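Local coordinates for ThiJ/PfpI family protein (PDB 4P5P) that is a virulence factor of the DJ-1/PfpI family in Francisella, perhaps acting as a glyoxalase III or cysteine protease, at residues Val172-Leu176 against Glu177-Val181; His102-Met105 against Trp106-Asn110; Gly22-Leu25 against Ser26-Thr29. All coordinates share one frame; numbering follows the deposited sequence.

Contact 1 (Val172-Leu176 against Glu177-Val181)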
# COMPACT_ATOMS: atom_id res chain seq x y z
N VAL A 172 13.36 1.59 11.36
CA VAL A 172 12.04 0.99 11.23
C VAL A 172 11.78 0.13 12.47
O VAL A 172 12.73 -0.39 13.07
CB VAL A 172 11.89 0.15 9.93
CG1 VAL A 172 11.82 1.06 8.71
CG2 VAL A 172 13.01 -0.89 9.81
N PRO A 173 10.51 0.01 12.90
CA PRO A 173 10.18 -0.68 14.15
C PRO A 173 10.32 -2.21 14.07
O PRO A 173 10.37 -2.88 15.09
CB PRO A 173 8.73 -0.26 14.41
CG PRO A 173 8.18 0.06 13.05
CD PRO A 173 9.32 0.60 12.25
N PHE A 174 10.39 -2.74 12.86
CA PHE A 174 10.53 -4.17 12.62
C PHE A 174 10.95 -4.31 11.17
O PHE A 174 10.81 -3.37 10.39
CB PHE A 174 9.23 -4.93 12.91
CG PHE A 174 8.09 -4.52 12.03
CD1 PHE A 174 7.27 -3.46 12.39
CD2 PHE A 174 7.84 -5.17 10.83
CE1 PHE A 174 6.22 -3.05 11.58
CE2 PHE A 174 6.79 -4.78 10.02
CZ PHE A 174 5.98 -3.71 10.40
N SER A 175 11.49 -5.47 10.82
CA SER A 175 11.81 -5.77 9.43
C SER A 175 10.56 -6.31 8.74
O SER A 175 10.00 -7.32 9.15
CB SER A 175 12.96 -6.78 9.34
OG SER A 175 12.86 -7.54 8.16
N LEU A 176 10.14 -5.62 7.69
CA LEU A 176 8.96 -6.05 6.94
C LEU A 176 9.12 -7.46 6.38
O LEU A 176 8.24 -8.29 6.54
CB LEU A 176 8.68 -5.06 5.82
CG LEU A 176 7.52 -5.42 4.90
CD1 LEU A 176 6.21 -5.62 5.67
CD2 LEU A 176 7.35 -4.34 3.87
N GLU A 177 10.24 -7.70 5.70
CA GLU A 177 10.54 -9.02 5.17
C GLU A 177 10.47 -10.09 6.26
O GLU A 177 9.84 -11.14 6.08
CB GLU A 177 11.93 -9.02 4.51
CG GLU A 177 12.40 -10.40 4.07
CD GLU A 177 13.69 -10.37 3.27
OE1 GLU A 177 14.26 -11.47 3.07
OE2 GLU A 177 14.14 -9.29 2.82
N ASP A 178 11.14 -9.85 7.38
CA ASP A 178 11.17 -10.84 8.45
C ASP A 178 9.74 -11.08 8.98
O ASP A 178 9.37 -12.22 9.29
CB ASP A 178 12.09 -10.39 9.59
CG ASP A 178 13.57 -10.34 9.18
OD1 ASP A 178 13.92 -10.76 8.06
OD2 ASP A 178 14.39 -9.88 9.99
N SER A 179 8.94 -10.03 9.07
CA SER A 179 7.58 -10.16 9.60
C SER A 179 6.67 -10.97 8.69
O SER A 179 5.81 -11.70 9.15
CB SER A 179 6.95 -8.79 9.84
OG SER A 179 7.38 -8.26 11.08
N LEU A 180 6.84 -10.81 7.38
CA LEU A 180 6.06 -11.58 6.42
C LEU A 180 6.42 -13.07 6.52
O LEU A 180 5.55 -13.93 6.47
CB LEU A 180 6.30 -11.05 5.00
CG LEU A 180 5.73 -9.65 4.77
CD1 LEU A 180 6.29 -9.00 3.51
CD2 LEU A 180 4.21 -9.70 4.69
N VAL A 181 7.71 -13.35 6.70
CA VAL A 181 8.15 -14.73 6.90
C VAL A 181 7.57 -15.28 8.21
O VAL A 181 7.03 -16.39 8.23
CB VAL A 181 9.69 -14.84 6.90
CG1 VAL A 181 10.17 -16.22 7.35
CG2 VAL A 181 10.24 -14.53 5.49
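Ser175 OG is gripped from two directions at the start of helix 176-182. Asp178 N gives it a nearly straight bond of 3.0 Å (163°), while its own hydrogen bond goes to Asn160 OD1. Ser175 is thus a classic N-cap, its hydroxyl accepting from an amide of the first turn. The torsion matters here: with OG opposite the backbone N (chi1 152°), beside the carbonyl carbon, the hydroxyl points at the Asp178 amide. Asp178 lays its carboxylate alongside the serine, but OD1 bonds to Asn160 ND2, and Glu177 OE2 takes Asn160 N, so one asparagine fastens three side chains of this first turn. Behind the cap, Ser179 N donates to Ser175 O at 2.9 Å and Leu180 N to Leu176 O at 3.0 Å, the second almost in line with the carbonyl. Ser179 OG turns back to lie 3.1 Å from Phe174 CD2, approaching the ring obliquely. On the buried side, methyl meets methyl where Leu176 CD1 and Leu180 CD1 come within 4.0 Å. Asn160 opens helix 160-165, Leu180 leans on Tyr187 of strand 186-187, and Leu176 rests on Met105 of helix 104-107.

Contact 2 (His102-Met105 against Trp106-Asn110)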
# COMPACT_ATOMS: atom_id res chain seq x y z
N HIS A 102 7.52 4.84 4.21
CA HIS A 102 7.88 4.30 5.52
C HIS A 102 6.85 4.57 6.61
O HIS A 102 6.79 3.83 7.58
CB HIS A 102 9.24 4.85 5.95
CG HIS A 102 10.40 4.16 5.32
ND1 HIS A 102 10.95 4.56 4.12
CD2 HIS A 102 11.12 3.08 5.72
CE1 HIS A 102 11.98 3.79 3.83
NE2 HIS A 102 12.10 2.88 4.79
N GLY A 103 6.00 5.58 6.44
CA GLY A 103 5.01 5.89 7.46
C GLY A 103 4.14 4.70 7.80
O GLY A 103 3.73 4.51 8.95
N THR A 104 3.88 3.88 6.79
CA THR A 104 3.04 2.69 6.92
C THR A 104 3.52 1.73 8.01
O THR A 104 2.71 0.99 8.58
CB THR A 104 2.98 1.89 5.61
OG1 THR A 104 4.30 1.47 5.24
CG2 THR A 104 2.39 2.70 4.47
N MET A 105 4.82 1.72 8.29
CA MET A 105 5.37 0.78 9.26
C MET A 105 4.85 1.05 10.66
O MET A 105 4.85 0.15 11.50
CB MET A 105 6.90 0.84 9.23
CG MET A 105 7.48 0.35 7.92
SD MET A 105 7.28 -1.42 7.64
CE MET A 105 8.60 -2.10 8.64
N TRP A 106 4.37 2.28 10.90
CA TRP A 106 3.92 2.69 12.23
C TRP A 106 2.40 2.72 12.38
O TRP A 106 1.92 2.75 13.51
CB TRP A 106 4.49 4.06 12.59
CG TRP A 106 5.94 4.01 12.96
CD1 TRP A 106 6.46 3.73 14.19
CD2 TRP A 106 7.07 4.23 12.09
NE1 TRP A 106 7.84 3.77 14.15
CE2 TRP A 106 8.24 4.08 12.88
CE3 TRP A 106 7.21 4.55 10.74
CZ2 TRP A 106 9.52 4.23 12.35
CZ3 TRP A 106 8.49 4.71 10.22
CH2 TRP A 106 9.63 4.55 11.02
N ASP A 107 1.64 2.74 11.29
CA ASP A 107 0.18 2.76 11.45
C ASP A 107 -0.61 1.77 10.60
O ASP A 107 -1.83 1.68 10.75
CB ASP A 107 -0.39 4.18 11.24
CG ASP A 107 -0.25 4.72 9.82
OD1 ASP A 107 0.40 4.11 8.97
OD2 ASP A 107 -0.80 5.82 9.58
N PHE A 108 0.05 0.94 9.79
CA PHE A 108 -0.68 -0.12 9.08
C PHE A 108 -0.81 -1.45 9.85
O PHE A 108 -1.88 -2.04 9.83
CB PHE A 108 -0.02 -0.43 7.73
CG PHE A 108 -0.45 0.47 6.58
CD1 PHE A 108 -1.14 1.66 6.79
CD2 PHE A 108 -0.13 0.11 5.28
CE1 PHE A 108 -1.53 2.44 5.71
CE2 PHE A 108 -0.50 0.88 4.22
CZ PHE A 108 -1.20 2.05 4.42
N PRO A 109 0.28 -1.94 10.48
CA PRO A 109 0.25 -3.34 10.94
C PRO A 109 -0.87 -3.70 11.90
O PRO A 109 -1.40 -4.81 11.87
CB PRO A 109 1.59 -3.51 11.66
CG PRO A 109 2.47 -2.47 11.14
CD PRO A 109 1.59 -1.32 10.71
N ASN A 110 -1.22 -2.77 12.78
CA ASN A 110 -2.14 -3.10 13.87
C ASN A 110 -3.48 -2.39 13.72
O ASN A 110 -4.30 -2.38 14.64
CB ASN A 110 -1.45 -2.77 15.19
CG ASN A 110 -0.21 -3.64 15.41
OD1 ASN A 110 -0.27 -4.85 15.26
ND2 ASN A 110 0.93 -3.01 15.66
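Thr104 and Phe108 meet one helical turn apart in a buried local contact, where the loop following strand 95-98 winds into the short, weakly bonded helix 104-107. The methyl CG2 of Thr104 sits over one face of the Phe108 ring, 3.7 Å from its centroid and 21° off the normal, a CH-pi contact displaced toward the CE2-CZ rim. Having CG2 opposite the carbonyl carbon and beside the backbone N places the methyl there, while OG1 turns to Gly101 O. Thr104 O is held chiefly by Phe108 N at 2.9 Å, with a weak bond from Asp107 N; Pro109 CD packs against the same oxygen at 3.3 Å. One residue earlier, Trp106 N donates to Gly103 O at 3.0 Å, from well above the carbonyl plane. The indole of Trp106 folds back along the turn: Met105 CB lies 4.0 Å above one face, near the rim, Gly103 O is at the edge, and CZ3 comes within 3.3 Å of His102 O. The Trp106 ring also stacks with His11. Asp107, chi1 66°, bends its carboxylate back past Gly103, where OD1 bonds to Thr9 OG1 and OD2 to Ser10 N, tying the turn to the loop after strand 2-8. His102, hydrogen-bonded to Glu163 through NE2, meets the ring of His133, the neighbour of the oxidised Cys132. Such a glycine-containing turn at the end of a central parallel strand, bordering the cysteine pocket, is consistent with the flavodoxin-like fold of DJ-1/PfpI proteins.

Contact 3 (Gly22-Leu25 against Ser26-Thr29)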
# COMPACT_ATOMS: atom_id res chain seq x y z
N GLY A 22 6.15 9.51 5.49
CA GLY A 22 4.75 9.38 5.17
C GLY A 22 4.58 8.50 3.96
O GLY A 22 5.23 7.48 3.85
N LEU A 23 3.70 8.93 3.07
CA LEU A 23 3.43 8.25 1.81
C LEU A 23 4.56 8.44 0.80
O LEU A 23 5.11 9.53 0.67
CB LEU A 23 2.13 8.80 1.21
CG LEU A 23 1.81 8.48 -0.25
CD1 LEU A 23 1.41 7.03 -0.42
CD2 LEU A 23 0.70 9.40 -0.72
N TRP A 24 4.88 7.36 0.08
CA TRP A 24 5.75 7.47 -1.10
C TRP A 24 4.85 7.86 -2.27
O TRP A 24 4.11 7.02 -2.78
CB TRP A 24 6.51 6.18 -1.39
CG TRP A 24 7.64 6.44 -2.35
CD1 TRP A 24 7.57 6.44 -3.71
CD2 TRP A 24 8.98 6.80 -2.01
NE1 TRP A 24 8.80 6.78 -4.24
CE2 TRP A 24 9.68 7.00 -3.21
CE3 TRP A 24 9.65 6.97 -0.80
CZ2 TRP A 24 11.02 7.35 -3.24
CZ3 TRP A 24 10.98 7.33 -0.83
CH2 TRP A 24 11.65 7.52 -2.03
N LEU A 25 4.88 9.13 -2.66
CA LEU A 25 3.80 9.67 -3.49
C LEU A 25 3.50 8.89 -4.76
O LEU A 25 2.34 8.66 -5.07
CB LEU A 25 4.10 11.12 -3.85
CG LEU A 25 2.97 11.86 -4.56
CD1 LEU A 25 1.66 11.80 -3.77
CD2 LEU A 25 3.36 13.29 -4.84
N SER A 26 4.52 8.45 -5.50
CA SER A 26 4.25 7.79 -6.76
C SER A 26 3.57 6.42 -6.60
O SER A 26 3.03 5.91 -7.55
CB SER A 26 5.55 7.62 -7.57
OG SER A 26 6.49 6.81 -6.88
N GLU A 27 3.61 5.84 -5.40
CA GLU A 27 2.90 4.58 -5.17
C GLU A 27 1.40 4.79 -5.01
O GLU A 27 0.64 3.82 -5.05
CB GLU A 27 3.48 3.87 -3.95
CG GLU A 27 4.88 3.34 -4.29
CD GLU A 27 5.65 2.78 -3.13
OE1 GLU A 27 6.83 2.43 -3.34
OE2 GLU A 27 5.10 2.69 -2.03
N LEU A 28 0.99 6.05 -4.82
CA LEU A 28 -0.40 6.45 -4.95
C LEU A 28 -0.68 6.89 -6.38
O LEU A 28 -1.60 6.39 -7.02
CB LEU A 28 -0.74 7.58 -3.96
CG LEU A 28 -2.14 8.20 -4.08
CD1 LEU A 28 -3.24 7.15 -3.86
CD2 LEU A 28 -2.31 9.34 -3.11
N THR A 29 0.13 7.81 -6.91
CA THR A 29 -0.25 8.48 -8.15
C THR A 29 -0.04 7.60 -9.39
O THR A 29 -0.84 7.67 -10.31
CB THR A 29 0.51 9.80 -8.33
OG1 THR A 29 1.88 9.55 -8.62
CG2 THR A 29 0.42 10.64 -7.08
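Leu25 O takes two amides at the start of helix 26-35. Thr29 N reaches it in the carbonyl plane at 3.0 Å, the regular helical bond, whereas Leu28 N comes at 2.9 Å from above that plane (52° out of it). Trp24 O serves Glu27 N, also at 2.9 Å, closing a tighter turn just ahead. The amide of Leu25 is paired with Ser58 OG, and backbone bonds tie Trp24 to Gly100 and Leu23 to Pro53 and Asp55. Glu27 runs its extended chain past Trp24, with OE2 3.8 Å from Trp24 CB, and carries OE1 close to the sulfinate of the modified Cys132; a glutamate beside the reactive cysteine is a recurring feature of the DJ-1/PfpI family. Ser26 OG lies in the plane of the Trp24 indole, at its edge, 3.4 Å from CD1. Thr29 sends its hydroxyl to Asn66 OD1 and leaves CG2 to pack 3.7 Å from Leu25 CD1; the torsion (chi1 71°) sets OG1 between N and the carbonyl carbon and CG2 beside the backbone N. Leu23 CD2 meets Leu28 CD2 at 3.8 Å, the two side chains crossing at about a right angle, with Met79 of helix 73-80 against both.

In all three contacts a loop winds into a helix, yet their chemistry differs with their depth. Contacts 2 and 3 are buried and flank the cysteine pocket at the strand ends of the main sheet; Gly103 N and Gly22 O, 3.3 Å apart, join them by a probable backbone hydrogen bond. Contact 1 has its centre about 15 Å from that of the chain and is only partly buried; there a polar side-chain cap opens the helix, whereas the helix start of contact 3 relies on main-chain carbonyls. Contacts 1 and 2 also touch: Pro173 packs on Trp106, and Val172 on His102. Contacts 1 and 3 stay about 9 Å apart at their nearest atoms.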